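Local structure of ArtJ (Geobacillus stearothermophilus, 2PVU) at residues 41-50 with 81-92; 64-73 with 252-261. The protein binds the basic amino acids arginine, lysine and histidine and probably delivers them to its cognate ATP-binding cassette transporter, Art(MP)2. One frame throughout, in Å; residues are numbered along the deposited sequence.

Overall arrangement
Strand 44-48 comes first in the chain, followed by a short hairpin and helix 66-78; the next strand, 82-86, returns to lie parallel beside 44-48, and this pairing is interaction 1, which closes a loop of some thirty residues. Helix 66-78 inside that loop begins interaction 2, whose partner, helix 252-261, arrives near the C terminus after 178 further residues. The two contacts therefore cross along the chain. Their centres lie about 17 Å apart, with helix 66-78 in between: L71 packs on V46 and Y82, and V68 on L84, while its other side receives helix 252-261. Sheet, first helix and C-terminal helix are thus layered together.

Interaction 1: 41-50 with 81-92; sequences KKKVVVGTDA and DYELKNIGWDPL. With LYS (lysine), chain E.
V44, V46 and T48 of strand 44-48 exchange backbone hydrogen bonds with alternate residues of 81-87, strand 82-86 running parallel to it. V44 N binds D81 O and V44 O takes E83 N; V46 repeats the pattern with E83 O and K85 N, and T48 N binds K85 O. At the far end T48 O accepts twice, from I87 N at 2.8 Å and from G88 N at 3.2 Å, gripping the turn that leads into helix 89-98.

One side chain joins this network. N86 OD1 accepts A50 N at 2.8 Å; the bond is straight at hydrogen (168°), yet the donor stands above the amide plane. Water 2 links the same OD1 to D49 OD1, and water 1 accepts from W89 N and probably donates to D49 OD1.

Apolar contacts gather on the sheet face carrying V44, Y82, V46 and L84. L84 CD1 lies 3.9 Å from V46 CG1 and also touches T48 CG2, whereas V46 CG2 meets Y82 CD1 obliquely. Y82 reaches beyond the sheet to D72 through its hydroxyl.

Charged side chains line the approach to the strands and the face carrying E83 and K85: K43 NZ pairs with D81 OD2 at 3.5 Å, and E83 bridges to K85, with K41 a long, weak third partner.

At the C-terminal ends the bound lysine is reached. D49 OD2 lies 2.8 Å from the ligand NZ and also accepts from Q153. W89, its CG anti to the backbone N (chi1 179°), lays one ring face against the ligand's aliphatic chain, CE 3.5 Å from W89 CZ3; A155 O receives NE1. These two parallel strands, joined through helix 66-78 in a beta-alpha-beta crossover, place pocket residues just past their C-terminal ends, as in the lobes of periplasmic-type solute-binding proteins.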
loop_
_atom_site.group_PDB
_atom_site.type_symbol
_atom_site.label_atom_id
_atom_site.label_comp_id
_atom_site.label_asym_id
_atom_site.label_seq_id
_atom_site.Cartn_x
_atom_site.Cartn_y
_atom_site.Cartn_z
ATOM N N LYS A 41 19.138 -22.837 -3.331
ATOM C CA LYS A 41 18.519 -22.035 -2.269
ATOM C C LYS A 41 17.341 -22.915 -1.789
ATOM O O LYS A 41 17.589 -23.797 -0.927
ATOM C CB LYS A 41 18.214 -20.621 -2.742
ATOM C CG LYS A 41 19.496 -19.822 -2.952
ATOM C CD LYS A 41 19.310 -18.578 -3.809
ATOM C CE LYS A 41 19.028 -18.889 -5.263
ATOM N NZ LYS A 41 19.638 -17.817 -6.105
ATOM N N LYS A 42 16.128 -22.811 -2.343
ATOM C CA LYS A 42 15.687 -21.712 -3.187
ATOM C C LYS A 42 15.089 -20.707 -2.224
ATOM O O LYS A 42 14.690 -21.056 -1.115
ATOM C CB LYS A 42 14.687 -22.151 -4.273
ATOM C CG LYS A 42 13.304 -22.588 -3.801
ATOM C CD LYS A 42 12.307 -22.730 -4.972
ATOM C CE LYS A 42 10.913 -23.022 -4.450
ATOM N NZ LYS A 42 9.937 -23.576 -5.430
ATOM N N LYS A 43 15.078 -19.456 -2.643
ATOM C CA LYS A 43 14.604 -18.389 -1.818
ATOM C C LYS A 43 13.127 -18.204 -2.093
ATOM O O LYS A 43 12.647 -18.425 -3.216
ATOM C CB LYS A 43 15.351 -17.100 -2.172
ATOM C CG LYS A 43 16.874 -17.118 -1.802
ATOM C CD LYS A 43 17.533 -15.828 -2.326
ATOM C CE LYS A 43 19.000 -15.576 -1.868
ATOM N NZ LYS A 43 19.519 -16.672 -1.040
ATOM N N VAL A 44 12.419 -17.721 -1.086
ATOM C CA VAL A 44 11.074 -17.232 -1.310
ATOM C C VAL A 44 11.145 -15.989 -2.210
ATOM O O VAL A 44 11.948 -15.079 -1.973
ATOM C CB VAL A 44 10.381 -16.836 0.027
ATOM C CG1 VAL A 44 8.975 -16.296 -0.260
ATOM C CG2 VAL A 44 10.344 -18.050 0.945
ATOM N N VAL A 45 10.298 -15.956 -3.237
ATOM C CA VAL A 45 10.282 -14.834 -4.156
ATOM C C VAL A 45 9.180 -13.904 -3.706
ATOM O O VAL A 45 7.975 -14.251 -3.793
ATOM C CB VAL A 45 10.039 -15.284 -5.618
ATOM C CG1 VAL A 45 10.000 -14.085 -6.566
ATOM C CG2 VAL A 45 11.136 -16.278 -6.036
ATOM N N VAL A 46 9.571 -12.694 -3.291
ATOM C CA VAL A 46 8.588 -11.741 -2.771
ATOM C C VAL A 46 8.474 -10.567 -3.754
ATOM O O VAL A 46 9.479 -9.967 -4.086
ATOM C CB VAL A 46 8.984 -11.178 -1.358
ATOM C CG1 VAL A 46 7.819 -10.317 -0.792
ATOM C CG2 VAL A 46 9.353 -12.286 -0.381
ATOM N N GLY A 47 7.271 -10.294 -4.258
ATOM C CA GLY A 47 7.067 -9.149 -5.167
ATOM C C GLY A 47 6.522 -7.908 -4.496
ATOM O O GLY A 47 5.846 -7.976 -3.459
ATOM N N THR A 48 6.765 -6.759 -5.132
ATOM C CA THR A 48 6.291 -5.465 -4.638
ATOM C C THR A 48 6.228 -4.473 -5.797
ATOM O O THR A 48 6.789 -4.718 -6.885
ATOM C CB THR A 48 7.205 -4.919 -3.506
ATOM O OG1 THR A 48 6.546 -3.850 -2.790
ATOM C CG2 THR A 48 8.587 -4.422 -4.044
ATOM N N ASP A 49 5.507 -3.373 -5.554
ATOM C CA ASP A 49 5.404 -2.237 -6.507
ATOM C C ASP A 49 6.176 -1.125 -5.852
ATOM O O ASP A 49 5.583 -0.374 -5.059
ATOM C CB ASP A 49 3.916 -1.861 -6.694
ATOM C CG ASP A 49 3.716 -0.503 -7.362
ATOM O OD1 ASP A 49 4.571 -0.174 -8.237
ATOM O OD2 ASP A 49 2.740 0.210 -7.014
ATOM N N ALA A 50 7.508 -1.022 -6.106
ATOM C CA ALA A 50 8.280 -0.057 -5.299
ATOM C C ALA A 50 8.154 1.345 -5.881
ATOM O O ALA A 50 9.147 1.901 -6.360
ATOM C CB ALA A 50 9.748 -0.431 -5.207
ATOM N N ASP A 81 14.736 -17.703 3.876
ATOM C CA ASP A 81 15.516 -16.939 2.914
ATOM C C ASP A 81 14.620 -16.425 1.814
ATOM O O ASP A 81 13.730 -17.137 1.359
ATOM C CB ASP A 81 16.549 -17.821 2.257
ATOM C CG ASP A 81 17.907 -17.218 2.311
ATOM O OD1 ASP A 81 18.834 -17.988 2.628
ATOM O OD2 ASP A 81 18.037 -15.990 2.074
ATOM N N TYR A 82 14.881 -15.204 1.362
ATOM C CA TYR A 82 13.997 -14.531 0.419
ATOM C C TYR A 82 14.727 -13.499 -0.448
ATOM O O TYR A 82 15.900 -13.103 -0.171
ATOM C CB TYR A 82 12.801 -13.871 1.170
ATOM C CG TYR A 82 13.181 -12.570 1.811
ATOM C CD1 TYR A 82 12.883 -11.349 1.198
ATOM C CD2 TYR A 82 13.883 -12.552 3.030
ATOM C CE1 TYR A 82 13.276 -10.145 1.785
ATOM C CE2 TYR A 82 14.264 -11.353 3.631
ATOM C CZ TYR A 82 13.965 -10.162 2.995
ATOM O OH TYR A 82 14.363 -8.968 3.556
ATOM N N GLU A 83 14.044 -13.107 -1.519
ATOM C CA GLU A 83 14.487 -12.061 -2.436
ATOM C C GLU A 83 13.291 -11.160 -2.606
ATOM O O GLU A 83 12.150 -11.645 -2.731
ATOM C CB GLU A 83 14.807 -12.652 -3.804
ATOM C CG GLU A 83 16.031 -13.571 -3.821
ATOM C CD GLU A 83 16.290 -14.163 -5.209
ATOM O OE1 GLU A 83 15.720 -13.610 -6.176
ATOM O OE2 GLU A 83 17.041 -15.175 -5.320
ATOM N N LEU A 84 13.536 -9.851 -2.608
ATOM C CA LEU A 84 12.461 -8.880 -2.841
ATOM C C LEU A 84 12.644 -8.242 -4.228
ATOM O O LEU A 84 13.723 -7.732 -4.531
ATOM C CB LEU A 84 12.433 -7.806 -1.741
ATOM C CG LEU A 84 11.412 -6.702 -1.968
ATOM C CD1 LEU A 84 9.938 -7.279 -1.947
ATOM C CD2 LEU A 84 11.614 -5.637 -0.911
ATOM N N LYS A 85 11.612 -8.330 -5.060
ATOM C CA LYS A 85 11.676 -7.871 -6.456
ATOM C C LYS A 85 10.628 -6.802 -6.760
ATOM O O LYS A 85 9.435 -6.974 -6.444
ATOM C CB LYS A 85 11.511 -9.056 -7.408
ATOM C CG LYS A 85 12.832 -9.904 -7.526
ATOM C CD LYS A 85 12.622 -11.219 -8.229
ATOM C CE LYS A 85 13.883 -11.672 -8.983
ATOM N NZ LYS A 85 15.135 -11.717 -8.123
ATOM N N ASN A 86 11.055 -5.713 -7.417
ATOM C CA ASN A 86 10.088 -4.699 -7.823
ATOM C C ASN A 86 9.478 -5.123 -9.140
ATOM O O ASN A 86 10.077 -4.931 -10.225
ATOM C CB ASN A 86 10.760 -3.324 -7.923
ATOM C CG ASN A 86 9.835 -2.234 -8.450
ATOM O OD1 ASN A 86 8.621 -2.291 -8.296
ATOM N ND2 ASN A 86 10.428 -1.230 -9.109
ATOM N N ILE A 87 8.305 -5.722 -9.079
ATOM C CA ILE A 87 7.694 -6.181 -10.305
ATOM C C ILE A 87 6.540 -5.354 -10.811
ATOM O O ILE A 87 6.076 -5.571 -11.952
ATOM C CB ILE A 87 7.323 -7.667 -10.259
ATOM C CG1 ILE A 87 6.434 -7.963 -9.063
ATOM C CG2 ILE A 87 8.624 -8.514 -10.253
ATOM C CD1 ILE A 87 5.848 -9.403 -9.089
ATOM N N GLY A 88 6.079 -4.402 -10.007
ATOM C CA GLY A 88 5.002 -3.537 -10.494
ATOM C C GLY A 88 3.662 -4.108 -10.015
ATOM O O GLY A 88 3.579 -5.270 -9.624
ATOM N N TRP A 89 2.629 -3.277 -10.025
ATOM C CA TRP A 89 1.418 -3.565 -9.267
ATOM C C TRP A 89 0.582 -4.627 -9.993
ATOM O O TRP A 89 0.203 -5.671 -9.413
ATOM C CB TRP A 89 0.639 -2.251 -9.135
ATOM C CG TRP A 89 -0.682 -2.319 -8.391
ATOM C CD1 TRP A 89 -1.965 -2.140 -8.937
ATOM C CD2 TRP A 89 -0.866 -2.600 -7.018
ATOM N NE1 TRP A 89 -2.911 -2.251 -7.944
ATOM C CE2 TRP A 89 -2.265 -2.558 -6.759
ATOM C CE3 TRP A 89 0.016 -2.901 -5.952
ATOM C CZ2 TRP A 89 -2.793 -2.783 -5.464
ATOM C CZ3 TRP A 89 -0.512 -3.112 -4.645
ATOM C CH2 TRP A 89 -1.888 -3.046 -4.411
ATOM N N ASP A 90 0.221 -4.348 -11.233
ATOM C CA ASP A 90 -0.628 -5.315 -11.916
ATOM C C ASP A 90 0.117 -6.656 -12.156
ATOM O O ASP A 90 -0.460 -7.752 -11.966
ATOM C CB ASP A 90 -1.254 -4.713 -13.178
ATOM C CG ASP A 90 -2.383 -3.731 -12.822
ATOM O OD1 ASP A 90 -3.422 -4.172 -12.270
ATOM O OD2 ASP A 90 -2.228 -2.524 -13.052
ATOM N N PRO A 91 1.398 -6.580 -12.551
ATOM C CA PRO A 91 2.190 -7.824 -12.603
ATOM C C PRO A 91 2.253 -8.591 -11.318
ATOM O O PRO A 91 2.305 -9.820 -11.378
ATOM C CB PRO A 91 3.588 -7.345 -12.987
ATOM C CG PRO A 91 3.265 -6.112 -13.914
ATOM C CD PRO A 91 2.147 -5.430 -13.096
ATOM N N LEU A 92 2.272 -7.892 -10.179
ATOM C CA LEU A 92 2.362 -8.560 -8.860
ATOM C C LEU A 92 1.168 -9.515 -8.698
ATOM O O LEU A 92 1.331 -10.695 -8.316
ATOM C CB LEU A 92 2.434 -7.531 -7.729
ATOM C CG LEU A 92 2.267 -8.073 -6.293
ATOM C CD1 LEU A 92 3.330 -9.154 -6.033
ATOM C CD2 LEU A 92 2.351 -6.916 -5.285
HETATM N N LYS E . -3.894 -0.082 -0.152
HETATM C CA LYS E . -4.490 0.164 -1.508
HETATM C C LYS E . -4.859 -1.180 -2.151
HETATM O O LYS E . -5.481 -1.212 -3.202
HETATM C CB LYS E . -3.491 0.891 -2.401
HETATM C CG LYS E . -2.177 0.089 -2.571
HETATM C CD LYS E . -1.396 0.546 -3.822
HETATM C CE LYS E . 0.066 0.151 -3.680
HETATM N NZ LYS E . 0.848 0.414 -5.003
HETATM O OXT LYS E . -4.515 -2.263 -1.628
HETATM O O HOH W 1 3.348 -0.506 -10.599
HETATM O O HOH W 2 6.966 -0.309 -9.483
#

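Interaction 2: 64-73 with 252-261; sequences VGFDVDLLDA and KYTEIYKKWF
An antiparallel helix pair joins the first helix of the binding protein, 66-78, to its last helix, 252-261; over the segments in contact the axes approach to 9.8 Å at 164°. F66 and I256 interlock as knobs into holes. The ring of F66 sits among Y253, I256, W260 and F261, and I256 in turn drops between F66, D69, L70 and A73. I256 divides its reach: CG2 touches F66 CD1 at 3.7 Å and D69 CB, while CD1 lies against L70 CA and A73 CB.

F66 swings into the interface because its CG stands anti to the backbone N (chi1 173°). It turns an edge toward the face of Y253 in an offset edge-to-face pair, the planes at 84°, and meets F261 obliquely. F66, Y253 and F261 form an aromatic cluster, to which F125 adds an edge-to-face partner of F66. Y253 CD1 also touches L70 CD1, and the Y253 hydroxyl is bonded to Y124 O.

Since the two helices belong to opposite ends of the solute-binding family 3 sequence, their packing brings the late chain back onto the N-terminal part of the fold. W260 lies across the start of helix 66-78: its indole face receives G65 CA, 3.6 Å from the centroid of the six-membered ring, and F66 CB over the five-membered ring, both CH-pi contacts. G65, the N-cap residue, has a backbone conformation suited to glycine.

D69 OD2 is gripped twice. W260 NE1 donates from above the carboxylate plane at 2.8 Å, with the oxygen in the indole plane and the bond nearly straight. K259, its chain extended, brings NZ to the syn side of that same oxygen at 2.8 Å in a salt bridge.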
loop_
_atom_site.group_PDB
_atom_site.type_symbol
_atom_site.label_atom_id
_atom_site.label_comp_id
_atom_site.label_asym_id
_atom_site.label_seq_id
_atom_site.Cartn_x
_atom_site.Cartn_y
_atom_site.Cartn_z
ATOM N N VAL A 64 13.600 0.446 -0.682
ATOM C CA VAL A 64 13.582 0.806 0.758
ATOM C C VAL A 64 12.151 1.072 1.220
ATOM O O VAL A 64 11.254 1.258 0.386
ATOM C CB VAL A 64 14.486 2.048 1.042
ATOM C CG1 VAL A 64 15.933 1.740 0.666
ATOM C CG2 VAL A 64 13.970 3.309 0.306
ATOM N N GLY A 65 11.938 1.102 2.535
ATOM C CA GLY A 65 10.669 1.544 3.057
ATOM C C GLY A 65 10.175 0.713 4.224
ATOM O O GLY A 65 10.845 -0.278 4.662
ATOM N N PHE A 66 9.038 1.143 4.762
ATOM C CA PHE A 66 8.496 0.458 5.929
ATOM C C PHE A 66 8.204 -1.031 5.650
ATOM O O PHE A 66 8.529 -1.925 6.470
ATOM C CB PHE A 66 7.225 1.172 6.394
ATOM C CG PHE A 66 6.492 0.449 7.488
ATOM C CD1 PHE A 66 6.807 0.687 8.811
ATOM C CD2 PHE A 66 5.484 -0.502 7.176
ATOM C CE1 PHE A 66 6.153 -0.004 9.884
ATOM C CE2 PHE A 66 4.803 -1.206 8.234
ATOM C CZ PHE A 66 5.124 -0.951 9.577
ATOM N N ASP A 67 7.563 -1.300 4.516
ATOM C CA ASP A 67 7.248 -2.679 4.160
ATOM C C ASP A 67 8.542 -3.454 3.972
ATOM O O ASP A 67 8.596 -4.637 4.289
ATOM C CB ASP A 67 6.453 -2.773 2.845
ATOM C CG ASP A 67 4.961 -2.584 3.022
ATOM O OD1 ASP A 67 4.426 -2.625 4.180
ATOM O OD2 ASP A 67 4.302 -2.464 1.944
ATOM N N VAL A 68 9.571 -2.818 3.417
ATOM C CA VAL A 68 10.883 -3.489 3.254
ATOM C C VAL A 68 11.482 -3.934 4.586
ATOM O O VAL A 68 11.930 -5.080 4.722
ATOM C CB VAL A 68 11.892 -2.639 2.446
ATOM C CG1 VAL A 68 13.235 -3.384 2.253
ATOM C CG2 VAL A 68 11.259 -2.238 1.082
ATOM N N ASP A 69 11.512 -3.034 5.568
ATOM C CA ASP A 69 12.132 -3.333 6.853
ATOM C C ASP A 69 11.275 -4.353 7.593
ATOM O O ASP A 69 11.796 -5.224 8.271
ATOM C CB ASP A 69 12.269 -2.087 7.723
ATOM C CG ASP A 69 13.317 -1.116 7.203
ATOM O OD1 ASP A 69 14.118 -1.496 6.314
ATOM O OD2 ASP A 69 13.330 0.028 7.711
ATOM N N LEU A 70 9.963 -4.211 7.493
ATOM C CA LEU A 70 9.103 -5.162 8.175
ATOM C C LEU A 70 9.275 -6.548 7.572
ATOM O O LEU A 70 9.433 -7.529 8.300
ATOM C CB LEU A 70 7.635 -4.717 8.143
ATOM C CG LEU A 70 6.649 -5.710 8.758
ATOM C CD1 LEU A 70 6.861 -5.901 10.274
ATOM C CD2 LEU A 70 5.247 -5.249 8.501
ATOM N N LEU A 71 9.280 -6.648 6.241
ATOM C CA LEU A 71 9.503 -7.951 5.582
ATOM C C LEU A 71 10.807 -8.627 6.054
ATOM O O LEU A 71 10.819 -9.804 6.368
ATOM C CB LEU A 71 9.475 -7.795 4.045
ATOM C CG LEU A 71 9.692 -9.083 3.219
ATOM C CD1 LEU A 71 8.493 -10.011 3.302
ATOM C CD2 LEU A 71 10.027 -8.696 1.769
ATOM N N ASP A 72 11.887 -7.876 6.143
ATOM C CA ASP A 72 13.149 -8.460 6.590
ATOM C C ASP A 72 13.070 -9.015 8.002
ATOM O O ASP A 72 13.575 -10.102 8.283
ATOM C CB ASP A 72 14.254 -7.415 6.529
ATOM C CG ASP A 72 15.612 -8.050 6.630
ATOM O OD1 ASP A 72 15.889 -8.953 5.796
ATOM O OD2 ASP A 72 16.362 -7.690 7.558
ATOM N N ALA A 73 12.470 -8.253 8.907
ATOM C CA ALA A 73 12.237 -8.750 10.284
ATOM C C ALA A 73 11.377 -10.010 10.293
ATOM O O ALA A 73 11.664 -11.009 10.989
ATOM C CB ALA A 73 11.545 -7.680 11.084
ATOM N N LYS A 252 10.141 -4.953 17.816
ATOM C CA LYS A 252 10.802 -4.678 16.528
ATOM C C LYS A 252 9.839 -3.959 15.610
ATOM O O LYS A 252 10.239 -3.053 14.884
ATOM C CB LYS A 252 11.326 -5.986 15.896
ATOM C CG LYS A 252 12.024 -5.800 14.525
ATOM C CD LYS A 252 13.422 -5.195 14.720
ATOM C CE LYS A 252 14.069 -4.861 13.370
ATOM N NZ LYS A 252 15.445 -4.327 13.579
ATOM N N TYR A 253 8.569 -4.370 15.626
ATOM C CA TYR A 253 7.563 -3.663 14.821
ATOM C C TYR A 253 7.547 -2.187 15.215
ATOM O O TYR A 253 7.599 -1.305 14.344
ATOM C CB TYR A 253 6.162 -4.248 15.034
ATOM C CG TYR A 253 5.086 -3.514 14.243
ATOM C CD1 TYR A 253 4.631 -4.024 13.022
ATOM C CD2 TYR A 253 4.505 -2.328 14.719
ATOM C CE1 TYR A 253 3.607 -3.381 12.301
ATOM C CE2 TYR A 253 3.488 -1.663 13.979
ATOM C CZ TYR A 253 3.044 -2.198 12.782
ATOM O OH TYR A 253 2.060 -1.548 12.036
ATOM N N THR A 254 7.473 -1.888 16.504
ATOM C CA THR A 254 7.469 -0.463 16.861
ATOM C C THR A 254 8.743 0.311 16.556
ATOM O O THR A 254 8.644 1.500 16.212
ATOM C CB THR A 254 6.798 -0.095 18.199
ATOM O OG1 THR A 254 7.693 0.601 19.094
ATOM C CG2 THR A 254 6.108 -1.225 18.792
ATOM N N GLU A 255 9.909 -0.339 16.644
ATOM C CA GLU A 255 11.171 0.303 16.207
ATOM C C GLU A 255 11.089 0.696 14.725
ATOM O O GLU A 255 11.417 1.833 14.370
ATOM C CB GLU A 255 12.402 -0.585 16.414
ATOM C CG GLU A 255 12.748 -0.962 17.841
ATOM C CD GLU A 255 13.777 -2.120 17.887
ATOM O OE1 GLU A 255 14.419 -2.404 16.824
ATOM O OE2 GLU A 255 13.938 -2.749 18.971
ATOM N N ILE A 256 10.660 -0.242 13.872
ATOM C CA ILE A 256 10.479 0.019 12.438
ATOM C C ILE A 256 9.437 1.125 12.208
ATOM O O ILE A 256 9.669 2.051 11.422
ATOM C CB ILE A 256 10.074 -1.252 11.661
ATOM C CG1 ILE A 256 11.159 -2.326 11.828
ATOM C CG2 ILE A 256 9.898 -0.890 10.167
ATOM C CD1 ILE A 256 10.728 -3.747 11.386
ATOM N N TYR A 257 8.292 1.016 12.884
ATOM C CA TYR A 257 7.229 2.025 12.772
ATOM C C TYR A 257 7.742 3.425 13.129
ATOM O O TYR A 257 7.473 4.416 12.442
ATOM C CB TYR A 257 6.033 1.665 13.666
ATOM C CG TYR A 257 4.864 2.569 13.403
ATOM C CD1 TYR A 257 3.898 2.241 12.419
ATOM C CD2 TYR A 257 4.731 3.783 14.087
ATOM C CE1 TYR A 257 2.828 3.108 12.173
ATOM C CE2 TYR A 257 3.693 4.656 13.827
ATOM C CZ TYR A 257 2.731 4.304 12.903
ATOM O OH TYR A 257 1.712 5.206 12.691
ATOM N N LYS A 258 8.476 3.520 14.231
ATOM C CA LYS A 258 9.006 4.811 14.647
ATOM C C LYS A 258 10.040 5.377 13.666
ATOM O O LYS A 258 10.113 6.602 13.459
ATOM C CB LYS A 258 9.623 4.696 16.026
ATOM C CG LYS A 258 8.580 4.498 17.121
ATOM C CD LYS A 258 9.155 4.860 18.481
ATOM C CE LYS A 258 10.021 3.757 19.070
ATOM N NZ LYS A 258 10.532 4.125 20.434
ATOM N N LYS A 259 10.872 4.496 13.116
ATOM C CA LYS A 259 11.822 4.875 12.061
ATOM C C LYS A 259 11.104 5.640 10.964
ATOM O O LYS A 259 11.517 6.737 10.594
ATOM C CB LYS A 259 12.513 3.633 11.476
ATOM C CG LYS A 259 13.627 3.950 10.485
ATOM C CD LYS A 259 14.184 2.657 9.882
ATOM C CE LYS A 259 15.150 2.976 8.757
ATOM N NZ LYS A 259 15.465 1.752 7.954
ATOM N N TRP A 260 9.993 5.091 10.487
ATOM C CA TRP A 260 9.345 5.602 9.292
ATOM C C TRP A 260 8.331 6.712 9.547
ATOM O O TRP A 260 8.113 7.563 8.680
ATOM C CB TRP A 260 8.753 4.441 8.477
ATOM C CG TRP A 260 9.885 3.635 7.875
ATOM C CD1 TRP A 260 10.439 2.488 8.374
ATOM C CD2 TRP A 260 10.636 3.962 6.698
ATOM N NE1 TRP A 260 11.489 2.078 7.576
ATOM C CE2 TRP A 260 11.628 2.963 6.539
ATOM C CE3 TRP A 260 10.560 5.003 5.747
ATOM C CZ2 TRP A 260 12.545 2.961 5.456
ATOM C CZ3 TRP A 260 11.495 5.009 4.674
ATOM C CH2 TRP A 260 12.458 3.993 4.538
ATOM N N PHE A 261 7.738 6.726 10.737
ATOM C CA PHE A 261 6.637 7.640 11.020
ATOM C C PHE A 261 6.872 8.598 12.170
ATOM O O PHE A 261 6.093 9.524 12.355
ATOM C CB PHE A 261 5.351 6.838 11.220
ATOM C CG PHE A 261 4.987 6.040 10.026
ATOM C CD1 PHE A 261 4.484 6.671 8.894
ATOM C CD2 PHE A 261 5.216 4.658 9.983
ATOM C CE1 PHE A 261 4.185 5.949 7.752
ATOM C CE2 PHE A 261 4.902 3.921 8.835
ATOM C CZ PHE A 261 4.378 4.564 7.722
#